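Local coordinates for protein phytase (Debaryomyces castellii, PDB 2GFI) that probably hydrolyses inositol hexakisphosphate (phytate), releasing phosphate as a 3-phytase of the histidine acid phosphatase family, at residues I33-P42 and F256-N264; S68-S76 and N126-D136. All blocks are in the same frame, centred on the assembly; numbering follows the deposited sequence.

Contact 1: I33-P42 and F256-N264; sequences IIRFLGGAAP and FGYCAYELN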
ATOM      1  N   ILE A  33       2.239   8.075  13.095  1.00 17.63           N
ATOM      2  CA  ILE A  33       2.099   8.410  14.519  1.00 17.44           C
ATOM      3  C   ILE A  33       3.425   8.126  15.265  1.00 17.41           C
ATOM      4  O   ILE A  33       3.871   8.920  16.104  1.00 17.23           O
ATOM      5  CB  ILE A  33       0.835   7.610  15.088  1.00 17.76           C
ATOM      6  CG1 ILE A  33       0.303   8.078  16.464  1.00 19.62           C
ATOM      7  CG2 ILE A  33       1.084   6.150  15.193  1.00 16.32           C
ATOM      8  CD1 ILE A  33       0.718   9.426  16.810  1.00 24.15           C
ATOM      9  N   ILE A  34       4.070   7.000  14.934  1.00 16.43           N
ATOM     10  CA  ILE A  34       5.343   6.662  15.529  1.00 16.03           C
ATOM     11  C   ILE A  34       6.341   7.818  15.492  1.00 17.23           C
ATOM     12  O   ILE A  34       7.082   8.024  16.469  1.00 17.02           O
ATOM     13  CB  ILE A  34       5.943   5.411  14.886  1.00 15.52           C
ATOM     14  CG1 ILE A  34       4.997   4.236  15.072  1.00 13.88           C
ATOM     15  CG2 ILE A  34       7.303   5.093  15.506  1.00 14.25           C
ATOM     16  CD1 ILE A  34       5.435   2.979  14.376  1.00 14.52           C
ATOM     17  N   ARG A  35       6.360   8.570  14.395  1.00 18.00           N
ATOM     18  CA  ARG A  35       7.383   9.581  14.232  1.00 19.86           C
ATOM     19  C   ARG A  35       7.178  10.739  15.206  1.00 20.08           C
ATOM     20  O   ARG A  35       8.086  11.538  15.386  1.00 20.28           O
ATOM     21  CB  ARG A  35       7.556  10.040  12.749  1.00 19.97           C
ATOM     22  CG  ARG A  35       8.177   8.922  11.872  1.00 21.79           C
ATOM     23  CD  ARG A  35       9.347   9.284  10.895  1.00 20.10           C
ATOM     24  NE  ARG A  35       9.656   8.151   9.982  1.00 20.05           N
ATOM     25  CZ  ARG A  35       8.753   7.705   9.064  1.00 23.56           C
ATOM     26  NH1 ARG A  35       7.547   8.311   8.982  1.00 21.23           N
ATOM     27  NH2 ARG A  35       9.020   6.684   8.232  1.00 19.76           N
ATOM     28  N   PHE A  36       6.005  10.795  15.851  1.00 20.47           N
ATOM     29  CA  PHE A  36       5.696  11.875  16.795  1.00 20.43           C
ATOM     30  C   PHE A  36       5.712  11.433  18.233  1.00 21.03           C
ATOM     31  O   PHE A  36       5.459  12.257  19.143  1.00 20.34           O
ATOM     32  CB  PHE A  36       4.358  12.529  16.459  1.00 20.73           C
ATOM     33  CG  PHE A  36       4.270  12.945  15.035  1.00 19.98           C
ATOM     34  CD1 PHE A  36       5.215  13.813  14.505  1.00 18.06           C
ATOM     35  CD2 PHE A  36       3.303  12.406  14.206  1.00 21.62           C
ATOM     36  CE1 PHE A  36       5.187  14.159  13.176  1.00 20.89           C
ATOM     37  CE2 PHE A  36       3.261  12.766  12.857  1.00 22.70           C
ATOM     38  CZ  PHE A  36       4.208  13.627  12.343  1.00 21.82           C
ATOM     39  N   LEU A  37       6.011  10.144  18.444  1.00 20.48           N
ATOM     40  CA  LEU A  37       5.930   9.573  19.804  1.00 20.48           C
ATOM     41  C   LEU A  37       7.278   9.438  20.488  1.00 20.38           C
ATOM     42  O   LEU A  37       7.389   8.759  21.496  1.00 19.78           O
ATOM     43  CB  LEU A  37       5.130   8.267  19.833  1.00 19.82           C
ATOM     44  CG  LEU A  37       3.659   8.523  19.484  1.00 18.95           C
ATOM     45  CD1 LEU A  37       2.889   7.213  19.316  1.00 16.72           C
ATOM     46  CD2 LEU A  37       3.041   9.412  20.531  1.00 16.58           C
ATOM     47  N   GLY A  38       8.292  10.101  19.925  1.00 20.44           N
ATOM     48  CA  GLY A  38       9.569  10.286  20.621  1.00 20.80           C
ATOM     49  C   GLY A  38      10.435   9.043  20.815  1.00 20.84           C
ATOM     50  O   GLY A  38      11.269   9.021  21.698  1.00 20.61           O
ATOM     51  N   GLY A  39      10.246   8.011  19.988  1.00 20.71           N
ATOM     52  CA  GLY A  39      10.981   6.754  20.166  1.00 19.46           C
ATOM     53  C   GLY A  39      10.309   5.762  21.099  1.00 18.98           C
ATOM     54  O   GLY A  39      10.818   4.668  21.308  1.00 19.86           O
ATOM     55  N   ALA A  40       9.153   6.104  21.645  1.00 18.31           N
ATOM     56  CA  ALA A  40       8.483   5.227  22.605  1.00 18.23           C
ATOM     57  C   ALA A  40       7.641   4.183  21.908  1.00 18.52           C
ATOM     58  O   ALA A  40       7.408   3.093  22.444  1.00 20.00           O
ATOM     59  CB  ALA A  40       7.595   6.056  23.554  1.00 17.76           C
ATOM     60  N   ALA A  41       7.132   4.548  20.733  1.00 18.02           N
ATOM     61  CA  ALA A  41       6.183   3.735  20.005  1.00 17.14           C
ATOM     62  C   ALA A  41       6.977   2.666  19.196  1.00 16.65           C
ATOM     63  O   ALA A  41       8.204   2.600  19.332  1.00 16.06           O
ATOM     64  CB  ALA A  41       5.307   4.628  19.118  1.00 16.37           C
ATOM     65  N   PRO A  42       6.316   1.817  18.398  1.00 15.83           N
ATOM     66  CA  PRO A  42       7.036   0.763  17.688  1.00 15.72           C
ATOM     67  C   PRO A  42       8.168   1.244  16.755  1.00 16.13           C
ATOM     68  O   PRO A  42       8.259   2.443  16.414  1.00 14.87           O
ATOM     69  CB  PRO A  42       5.927   0.016  16.924  1.00 15.16           C
ATOM     70  CG  PRO A  42       4.694   0.246  17.801  1.00 16.58           C
ATOM     71  CD  PRO A  42       4.862   1.712  18.186  1.00 16.47           C
ATOM     72  N   PHE A 256       0.555  11.152  25.796  1.00 18.18           N
ATOM     73  CA  PHE A 256       1.343  10.817  24.582  1.00 18.08           C
ATOM     74  C   PHE A 256       2.136   9.558  24.750  1.00 17.18           C
ATOM     75  O   PHE A 256       2.040   8.680  23.897  1.00 18.53           O
ATOM     76  CB  PHE A 256       2.287  11.940  24.137  1.00 17.60           C
ATOM     77  CG  PHE A 256       1.589  13.117  23.602  1.00 16.91           C
ATOM     78  CD1 PHE A 256       1.166  13.140  22.277  1.00 17.71           C
ATOM     79  CD2 PHE A 256       1.338  14.220  24.425  1.00 16.30           C
ATOM     80  CE1 PHE A 256       0.504  14.276  21.772  1.00 18.64           C
ATOM     81  CE2 PHE A 256       0.693  15.337  23.948  1.00 18.11           C
ATOM     82  CZ  PHE A 256       0.272  15.373  22.610  1.00 18.96           C
ATOM     83  N   GLY A 257       2.898   9.451  25.841  1.00 16.74           N
ATOM     84  CA  GLY A 257       3.611   8.201  26.148  1.00 17.11           C
ATOM     85  C   GLY A 257       2.626   7.049  26.371  1.00 18.08           C
ATOM     86  O   GLY A 257       2.844   5.904  25.945  1.00 19.68           O
ATOM     87  N   TYR A 258       1.528   7.337  27.042  1.00 17.38           N
ATOM     88  CA  TYR A 258       0.518   6.335  27.298  1.00 17.85           C
ATOM     89  C   TYR A 258       0.054   5.756  25.949  1.00 18.52           C
ATOM     90  O   TYR A 258      -0.009   4.543  25.773  1.00 19.48           O
ATOM     91  CB  TYR A 258      -0.631   7.032  28.056  1.00 16.95           C
ATOM     92  CG  TYR A 258      -1.680   6.124  28.643  1.00 17.72           C
ATOM     93  CD1 TYR A 258      -1.944   6.131  30.030  1.00 18.18           C
ATOM     94  CD2 TYR A 258      -2.443   5.270  27.825  1.00 16.08           C
ATOM     95  CE1 TYR A 258      -2.928   5.323  30.579  1.00 16.15           C
ATOM     96  CE2 TYR A 258      -3.421   4.473  28.362  1.00 16.03           C
ATOM     97  CZ  TYR A 258      -3.663   4.498  29.742  1.00 16.61           C
ATOM     98  OH  TYR A 258      -4.634   3.665  30.270  1.00 17.29           O
ATOM     99  N   CYS A 259      -0.285   6.646  25.009  1.00 18.70           N
ATOM    100  CA  CYS A 259      -0.607   6.280  23.639  1.00 19.19           C
ATOM    101  C   CYS A 259       0.499   5.374  23.028  1.00 18.65           C
ATOM    102  O   CYS A 259       0.226   4.273  22.549  1.00 17.94           O
ATOM    103  CB  CYS A 259      -0.790   7.568  22.808  1.00 19.06           C
ATOM    104  SG  CYS A 259      -0.464   7.423  21.043  1.00 21.03           S
ATOM    105  N   ALA A 260       1.745   5.850  23.091  1.00 18.43           N
ATOM    106  CA  ALA A 260       2.884   5.116  22.519  1.00 17.53           C
ATOM    107  C   ALA A 260       2.998   3.748  23.141  1.00 16.96           C
ATOM    108  O   ALA A 260       3.110   2.767  22.432  1.00 16.94           O
ATOM    109  CB  ALA A 260       4.150   5.897  22.671  1.00 17.18           C
ATOM    110  N   TYR A 261       2.938   3.688  24.474  1.00 17.24           N
ATOM    111  CA  TYR A 261       2.975   2.413  25.175  1.00 17.27           C
ATOM    112  C   TYR A 261       1.791   1.510  25.018  1.00 17.36           C
ATOM    113  O   TYR A 261       1.981   0.323  24.910  1.00 18.33           O
ATOM    114  CB  TYR A 261       3.427   2.587  26.636  1.00 18.57           C
ATOM    115  CG  TYR A 261       4.878   2.905  26.582  1.00 17.71           C
ATOM    116  CD1 TYR A 261       5.793   1.902  26.318  1.00 15.79           C
ATOM    117  CD2 TYR A 261       5.319   4.215  26.671  1.00 20.06           C
ATOM    118  CE1 TYR A 261       7.125   2.175  26.197  1.00 17.57           C
ATOM    119  CE2 TYR A 261       6.676   4.507  26.562  1.00 22.23           C
ATOM    120  CZ  TYR A 261       7.564   3.464  26.321  1.00 18.93           C
ATOM    121  OH  TYR A 261       8.897   3.721  26.185  1.00 21.77           O
ATOM    122  N   GLU A 262       0.571   2.039  25.002  1.00 17.33           N
ATOM    123  CA  GLU A 262      -0.581   1.186  24.780  1.00 17.90           C
ATOM    124  C   GLU A 262      -0.573   0.599  23.362  1.00 17.93           C
ATOM    125  O   GLU A 262      -0.986  -0.564  23.131  1.00 16.79           O
ATOM    126  CB  GLU A 262      -1.874   1.978  24.985  1.00 19.08           C
ATOM    127  CG  GLU A 262      -3.101   1.078  24.975  1.00 20.24           C
ATOM    128  CD  GLU A 262      -4.328   1.807  25.471  1.00 23.46           C
ATOM    129  OE1 GLU A 262      -4.596   2.932  24.993  1.00 25.87           O
ATOM    130  OE2 GLU A 262      -5.024   1.252  26.344  1.00 27.11           O
ATOM    131  N   LEU A 263      -0.120   1.419  22.412  1.00 17.69           N
ATOM    132  CA  LEU A 263       0.148   0.944  21.062  1.00 18.55           C
ATOM    133  C   LEU A 263       1.150  -0.238  21.080  1.00 18.74           C
ATOM    134  O   LEU A 263       0.840  -1.313  20.561  1.00 18.98           O
ATOM    135  CB  LEU A 263       0.648   2.113  20.188  1.00 18.29           C
ATOM    136  CG  LEU A 263       1.046   1.822  18.733  1.00 19.39           C
ATOM    137  CD1 LEU A 263      -0.129   1.283  17.914  1.00 18.54           C
ATOM    138  CD2 LEU A 263       1.520   3.138  18.117  1.00 19.49           C
ATOM    139  N   ASN A 264       2.312  -0.058  21.716  1.00 18.18           N
ATOM    140  CA  ASN A 264       3.274  -1.155  21.885  1.00 18.85           C
ATOM    141  C   ASN A 264       2.617  -2.380  22.503  1.00 18.75           C
ATOM    142  O   ASN A 264       2.732  -3.497  22.004  1.00 19.43           O
ATOM    143  CB  ASN A 264       4.416  -0.745  22.818  1.00 18.75           C
ATOM    144  CG  ASN A 264       5.342   0.222  22.204  1.00 17.86           C
ATOM    145  OD1 ASN A 264       5.207   0.559  21.032  1.00 19.03           O
ATOM    146  ND2 ASN A 264       6.311   0.681  22.981  1.00 15.89           N
TER

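Contact 2: S68-S76 and N126-D136; sequences SRHGERYPS and NSDSIYAGTTD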
ATOM      1  N   SER A  68      22.268  -1.868  18.494  1.00 21.11           N
ATOM      2  CA  SER A  68      20.842  -2.020  18.536  1.00 21.23           C
ATOM      3  C   SER A  68      20.282  -1.596  19.906  1.00 21.41           C
ATOM      4  O   SER A  68      20.894  -1.871  20.953  1.00 22.61           O
ATOM      5  CB  SER A  68      20.497  -3.458  18.237  1.00 20.63           C
ATOM      6  OG  SER A  68      19.122  -3.653  18.397  1.00 21.43           O
ATOM      7  N   ARG A  69      19.160  -0.884  19.882  1.00 20.12           N
ATOM      8  CA  ARG A  69      18.376  -0.609  21.075  1.00 20.24           C
ATOM      9  C   ARG A  69      17.626  -1.905  21.404  1.00 20.56           C
ATOM     10  O   ARG A  69      17.529  -2.811  20.554  1.00 21.15           O
ATOM     11  CB  ARG A  69      17.378   0.499  20.768  1.00 19.60           C
ATOM     12  CG  ARG A  69      16.673   1.029  21.945  1.00 20.12           C
ATOM     13  CD  ARG A  69      15.570   1.981  21.601  1.00 21.08           C
ATOM     14  NE  ARG A  69      14.881   2.419  22.801  1.00 20.90           N
ATOM     15  CZ  ARG A  69      13.889   3.287  22.809  1.00 20.52           C
ATOM     16  NH1 ARG A  69      13.456   3.817  21.680  1.00 21.87           N
ATOM     17  NH2 ARG A  69      13.323   3.632  23.951  1.00 23.03           N
ATOM     18  N   HIS A  70      17.119  -2.022  22.629  1.00 20.50           N
ATOM     19  CA  HIS A  70      16.164  -3.085  22.926  1.00 19.88           C
ATOM     20  C   HIS A  70      14.957  -2.879  22.002  1.00 20.68           C
ATOM     21  O   HIS A  70      14.758  -1.752  21.483  1.00 21.04           O
ATOM     22  CB  HIS A  70      15.712  -3.017  24.380  1.00 19.36           C
ATOM     23  CG  HIS A  70      15.172  -1.674  24.784  1.00 17.82           C
ATOM     24  ND1 HIS A  70      13.902  -1.241  24.451  1.00 15.30           N
ATOM     25  CD2 HIS A  70      15.740  -0.670  25.493  1.00 16.07           C
ATOM     26  CE1 HIS A  70      13.720  -0.020  24.917  1.00 15.83           C
ATOM     27  NE2 HIS A  70      14.811   0.340  25.584  1.00 17.65           N
ATOM     28  N   GLY A  71      14.143  -3.921  21.792  1.00 20.41           N
ATOM     29  CA  GLY A  71      12.897  -3.729  21.032  1.00 19.98           C
ATOM     30  C   GLY A  71      11.811  -3.021  21.851  1.00 19.47           C
ATOM     31  O   GLY A  71      12.046  -2.638  23.005  1.00 19.07           O
ATOM     32  N   GLU A  72      10.625  -2.882  21.252  1.00 18.37           N
ATOM     33  CA  GLU A  72       9.460  -2.339  21.909  1.00 18.25           C
ATOM     34  C   GLU A  72       9.280  -2.965  23.290  1.00 18.51           C
ATOM     35  O   GLU A  72       9.516  -4.151  23.484  1.00 19.07           O
ATOM     36  CB  GLU A  72       8.202  -2.559  21.063  1.00 17.39           C
ATOM     37  CG  GLU A  72       8.155  -1.767  19.751  1.00 16.51           C
ATOM     38  CD  GLU A  72       8.853  -2.441  18.559  1.00 16.53           C
ATOM     39  OE1 GLU A  72       9.784  -3.252  18.727  1.00 13.89           O
ATOM     40  OE2 GLU A  72       8.475  -2.151  17.413  1.00 17.31           O
ATOM     41  N   ARG A  73       8.843  -2.157  24.233  1.00 18.97           N
ATOM     42  CA  ARG A  73       8.701  -2.582  25.596  1.00 19.81           C
ATOM     43  C   ARG A  73       7.442  -2.010  26.209  1.00 20.95           C
ATOM     44  O   ARG A  73       6.769  -1.127  25.637  1.00 21.91           O
ATOM     45  CB  ARG A  73       9.939  -2.166  26.403  1.00 19.74           C
ATOM     46  CG  ARG A  73      10.364  -0.698  26.216  1.00 20.22           C
ATOM     47  CD  ARG A  73      11.079  -0.226  27.428  1.00 23.04           C
ATOM     48  NE  ARG A  73      11.575   1.131  27.388  1.00 26.41           N
ATOM     49  CZ  ARG A  73      10.899   2.159  27.882  1.00 25.37           C
ATOM     50  NH1 ARG A  73       9.704   1.982  28.400  1.00 26.94           N
ATOM     51  NH2 ARG A  73      11.408   3.362  27.849  1.00 26.89           N
ATOM     52  N   TYR A  74       7.100  -2.576  27.365  1.00 21.51           N
ATOM     53  CA  TYR A  74       6.191  -1.987  28.305  1.00 20.92           C
ATOM     54  C   TYR A  74       6.819  -0.708  28.829  1.00 21.27           C
ATOM     55  O   TYR A  74       8.031  -0.486  28.675  1.00 21.29           O
ATOM     56  CB  TYR A  74       5.967  -2.944  29.475  1.00 20.57           C
ATOM     57  CG  TYR A  74       4.895  -3.965  29.205  1.00 19.71           C
ATOM     58  CD1 TYR A  74       3.576  -3.735  29.604  1.00 18.29           C
ATOM     59  CD2 TYR A  74       5.197  -5.161  28.539  1.00 18.65           C
ATOM     60  CE1 TYR A  74       2.572  -4.696  29.355  1.00 18.66           C
ATOM     61  CE2 TYR A  74       4.213  -6.102  28.273  1.00 17.73           C
ATOM     62  CZ  TYR A  74       2.913  -5.866  28.679  1.00 19.48           C
ATOM     63  OH  TYR A  74       1.951  -6.804  28.396  1.00 21.45           O
ATOM     64  N   PRO A  75       6.003   0.134  29.460  1.00 21.21           N
ATOM     65  CA  PRO A  75       6.526   1.350  30.057  1.00 21.42           C
ATOM     66  C   PRO A  75       7.570   1.003  31.111  1.00 21.76           C
ATOM     67  O   PRO A  75       7.559  -0.092  31.680  1.00 20.47           O
ATOM     68  CB  PRO A  75       5.295   1.999  30.685  1.00 20.82           C
ATOM     69  CG  PRO A  75       4.119   1.374  29.984  1.00 22.00           C
ATOM     70  CD  PRO A  75       4.548   0.001  29.609  1.00 20.68           C
ATOM     71  N   SER A  76       8.494   1.926  31.334  1.00 23.00           N
ATOM     72  CA  SER A  76       9.405   1.803  32.438  1.00 24.90           C
ATOM     73  C   SER A  76       8.575   1.940  33.700  1.00 25.37           C
ATOM     74  O   SER A  76       7.350   2.226  33.662  1.00 24.82           O
ATOM     75  CB  SER A  76      10.435   2.915  32.383  1.00 25.17           C
ATOM     76  OG  SER A  76       9.754   4.141  32.548  1.00 28.65           O
ATOM     77  N   ASN A 126       3.782 -11.986  26.663  1.00 22.16           N
ATOM     78  CA  ASN A 126       3.195 -11.046  27.599  1.00 21.65           C
ATOM     79  C   ASN A 126       2.309  -9.980  26.924  1.00 22.31           C
ATOM     80  O   ASN A 126       1.853  -9.004  27.563  1.00 22.16           O
ATOM     81  CB  ASN A 126       4.298 -10.427  28.478  1.00 21.39           C
ATOM     82  CG  ASN A 126       5.214  -9.473  27.699  1.00 21.37           C
ATOM     83  OD1 ASN A 126       4.849  -9.030  26.620  1.00 22.13           O
ATOM     84  ND2 ASN A 126       6.403  -9.162  28.242  1.00 18.98           N
ATOM     85  N   SER A 127       2.025 -10.199  25.642  1.00 22.33           N
ATOM     86  CA  SER A 127       1.463  -9.181  24.801  1.00 23.00           C
ATOM     87  C   SER A 127       0.794  -9.782  23.576  1.00 23.72           C
ATOM     88  O   SER A 127       1.282 -10.772  23.034  1.00 23.99           O
ATOM     89  CB  SER A 127       2.592  -8.273  24.332  1.00 22.85           C
ATOM     90  OG  SER A 127       2.075  -7.194  23.595  1.00 24.14           O
ATOM     91  N   ASP A 128      -0.308  -9.181  23.125  1.00 24.45           N
ATOM     92  CA  ASP A 128      -0.960  -9.655  21.899  1.00 25.83           C
ATOM     93  C   ASP A 128      -0.711  -8.684  20.729  1.00 24.25           C
ATOM     94  O   ASP A 128      -1.374  -8.717  19.703  1.00 24.58           O
ATOM     95  CB  ASP A 128      -2.446  -9.935  22.150  1.00 27.54           C
ATOM     96  CG  ASP A 128      -3.275  -8.708  22.069  1.00 31.24           C
ATOM     97  OD1 ASP A 128      -2.719  -7.583  22.106  1.00 36.40           O
ATOM     98  OD2 ASP A 128      -4.518  -8.754  21.949  1.00 39.60           O
ATOM     99  N   SER A 129       0.290  -7.839  20.907  1.00 22.76           N
ATOM    100  CA  SER A 129       0.632  -6.829  19.946  1.00 21.54           C
ATOM    101  C   SER A 129       1.548  -7.372  18.855  1.00 20.73           C
ATOM    102  O   SER A 129       2.552  -8.011  19.126  1.00 21.49           O
ATOM    103  CB  SER A 129       1.357  -5.708  20.653  1.00 20.62           C
ATOM    104  OG  SER A 129       1.594  -4.682  19.743  1.00 19.56           O
ATOM    105  N   ILE A 130       1.209  -7.106  17.606  1.00 20.01           N
ATOM    106  CA  ILE A 130       2.142  -7.403  16.505  1.00 18.85           C
ATOM    107  C   ILE A 130       3.448  -6.619  16.643  1.00 18.12           C
ATOM    108  O   ILE A 130       4.448  -7.001  16.062  1.00 18.13           O
ATOM    109  CB  ILE A 130       1.464  -7.161  15.125  1.00 17.75           C
ATOM    110  CG1 ILE A 130       1.208  -5.663  14.897  1.00 18.42           C
ATOM    111  CG2 ILE A 130       0.181  -7.980  15.038  1.00 16.08           C
ATOM    112  CD1 ILE A 130       0.884  -5.331  13.484  1.00 18.27           C
ATOM    113  N   TYR A 131       3.413  -5.516  17.397  1.00 17.50           N
ATOM    114  CA  TYR A 131       4.561  -4.635  17.570  1.00 17.36           C
ATOM    115  C   TYR A 131       5.511  -5.098  18.694  1.00 17.76           C
ATOM    116  O   TYR A 131       6.371  -4.353  19.139  1.00 17.89           O
ATOM    117  CB  TYR A 131       4.077  -3.217  17.828  1.00 16.49           C
ATOM    118  CG  TYR A 131       3.258  -2.693  16.666  1.00 19.33           C
ATOM    119  CD1 TYR A 131       3.836  -2.529  15.392  1.00 15.40           C
ATOM    120  CD2 TYR A 131       1.918  -2.342  16.845  1.00 15.31           C
ATOM    121  CE1 TYR A 131       3.107  -2.050  14.355  1.00 16.91           C
ATOM    122  CE2 TYR A 131       1.184  -1.886  15.828  1.00 16.24           C
ATOM    123  CZ  TYR A 131       1.761  -1.729  14.568  1.00 19.03           C
ATOM    124  OH  TYR A 131       0.958  -1.275  13.528  1.00 17.01           O
ATOM    125  N   ALA A 132       5.363  -6.336  19.123  1.00 17.42           N
ATOM    126  CA  ALA A 132       6.169  -6.860  20.208  1.00 18.24           C
ATOM    127  C   ALA A 132       7.648  -6.670  19.938  1.00 17.92           C
ATOM    128  O   ALA A 132       8.119  -6.786  18.806  1.00 18.02           O
ATOM    129  CB  ALA A 132       5.823  -8.323  20.470  1.00 17.45           C
ATOM    130  N   GLY A 133       8.360  -6.298  20.993  1.00 18.66           N
ATOM    131  CA  GLY A 133       9.772  -5.960  20.924  1.00 18.38           C
ATOM    132  C   GLY A 133      10.586  -7.176  20.567  1.00 18.95           C
ATOM    133  O   GLY A 133      11.593  -7.063  19.862  1.00 19.75           O
ATOM    134  N   THR A 134      10.155  -8.348  21.028  1.00 18.59           N
ATOM    135  CA  THR A 134      10.973  -9.523  20.833  1.00 18.92           C
ATOM    136  C   THR A 134      10.827  -9.987  19.388  1.00 18.88           C
ATOM    137  O   THR A 134      11.783 -10.462  18.795  1.00 19.53           O
ATOM    138  CB  THR A 134      10.595 -10.645  21.774  1.00 18.44           C
ATOM    139  OG1 THR A 134       9.210 -10.955  21.579  1.00 18.82           O
ATOM    140  CG2 THR A 134      10.726 -10.223  23.229  1.00 17.48           C
ATOM    141  N   THR A 135       9.615  -9.871  18.859  1.00 18.52           N
ATOM    142  CA  THR A 135       9.295 -10.174  17.467  1.00 17.94           C
ATOM    143  C   THR A 135      10.125  -9.303  16.543  1.00 18.62           C
ATOM    144  O   THR A 135      10.760  -9.794  15.602  1.00 19.52           O
ATOM    145  CB  THR A 135       7.803  -9.975  17.247  1.00 17.64           C
ATOM    146  OG1 THR A 135       7.090 -10.918  18.054  1.00 16.25           O
ATOM    147  CG2 THR A 135       7.399 -10.308  15.843  1.00 16.17           C
ATOM    148  N   ASP A 136      10.154  -8.018  16.852  1.00 19.08           N
ATOM    149  CA  ASP A 136      10.949  -7.047  16.141  1.00 18.87           C
ATOM    150  C   ASP A 136      12.422  -7.454  16.133  1.00 19.57           C
ATOM    151  O   ASP A 136      13.053  -7.411  15.082  1.00 20.38           O
ATOM    152  CB  ASP A 136      10.740  -5.723  16.861  1.00 19.21           C
ATOM    153  CG  ASP A 136      11.617  -4.605  16.349  1.00 19.46           C
ATOM    154  OD1 ASP A 136      12.393  -4.812  15.417  1.00 22.77           O
ATOM    155  OD2 ASP A 136      11.600  -3.460  16.836  1.00 20.94           O
TER

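Contact 1: I33-P42 and F256-N264
Ala40 and Ala260 meet methyl to methyl, CB to CB at 3.6 Å, where a tight turn comes down on one side of helix 249-266. The turn, type I' from Leu37 to Ala40, carries positive phi at Gly38 and Gly39; just past it, Ala41 CA lies 4.4 Å from Ala260 CA. Leu37, the first residue of the turn, reaches the helix with its two methyls. It holds CG anti to its carbonyl carbon (chi1 -66°), which turns Leu37 CD1 to Cys259 SG, at 3.8 Å, and to Ala260 CB, while CD2 lies against the backbone O of Phe256. That sulfur is in the disulfide to Cys272. Tyr261 starts away from the turn, but its ring swings back alongside the helix at chi1 -72°: Tyr261 CE2 packs on Ala40 CB at 3.5 Å, and Ala40 O sits over one face, displaced toward the rim. Farther along, Leu263 CD2 meets Pro42 CD at 3.6 Å, the two side chains crossing at about a right angle. The Asn264 amide divides its work. Asn264 ND2 donates to Ala40 O at 2.7 Å (angle 145° at the hydrogen), and OD1 rests against Pro42 CD. Ala40 O also accepts from Gln371, and Asn264 ND2 also donates to Arg73 O. The chemistry implies an apolar interface in which one buried amide, shared between two backbone carbonyls, probably helps set where the turn sits along the helix.

Contact 2: S68-S76 and N126-D136
Gly71 packs closely on Gly133, with Gly71 C 3.7 Å from Gly133 CA, an approach possible because neither residue has a side chain: a CB on either would run into the opposite backbone. Gly71 O accepts from the ring of His70, the predicted nucleophile, whose ND1 donates to Gly71 O at 2.7 Å, almost straight at 178° and in the ring plane. The glycine that touches the helix start thus probably also helps orient the histidine, in the RHGxRxP signature of histidine acid phosphatases. At Glu72 the backbone O receives a CA-H...O contact, Gly133 CA to Glu72 O at 3.1 Å. The Glu72 side chain bends at chi2 (86°), passing Tyr131 O, which lies 3.2 Å from Glu72 CD, and brings Glu72 OE1 to 2.6 Å from Asp136 OD2. The two acid groups cross with their planes steeply inclined. Each has another partner: Glu72 OE2 accepts from Tyr43 N, and Asp136 OD1 forms a salt bridge with Arg374, which would probably ease the closeness of the acids. Tyr74 comes back to the second segment, its hydroxyl donating to Asn126 O; the 2.4 Å between Tyr74 OH and Asn126 O is very short, so the exact length is doubtful. Asn126 OD1 meets the ring edge, 3.4 Å from Tyr74 CE2, with ring and amide planes nearly perpendicular (89°). Bonds from Asn126 ND2 to Glu121 O and from Ser123 N to Asn126 OD1 hold this amide. The loop leaves the end of strand 59-69, which pairs in parallel with strand 326-331, and faces the first turn of helix 133-148. Helix 166-180 touches His70, while helix 249-266 packs against Glu72, Tyr74 and Tyr131.

In the fold
Both contacts are buried, their centres 12 Å apart, and contact 2 is nested along the chain within the loop closed by contact 1. They share helix 249-266: it forms one whole side of contact 1 and only flanks contact 2. Contact 1 is mainly aliphatic and joins an N-terminal loop to that helix; contact 2 is more polar, with paired acids, close glycine backbones and a tyrosine hydroxyl, and joins the end of a central strand to a helix start beside the predicted catalytic histidine. The two meet directly: Gly39 O of 33-42 lies 2.8 Å from Arg69 NH1, a probable hydrogen bond. Each also touches a second subunit, through Phe36 and Pro42 in contact 1, Glu72 and Tyr131 in contact 2.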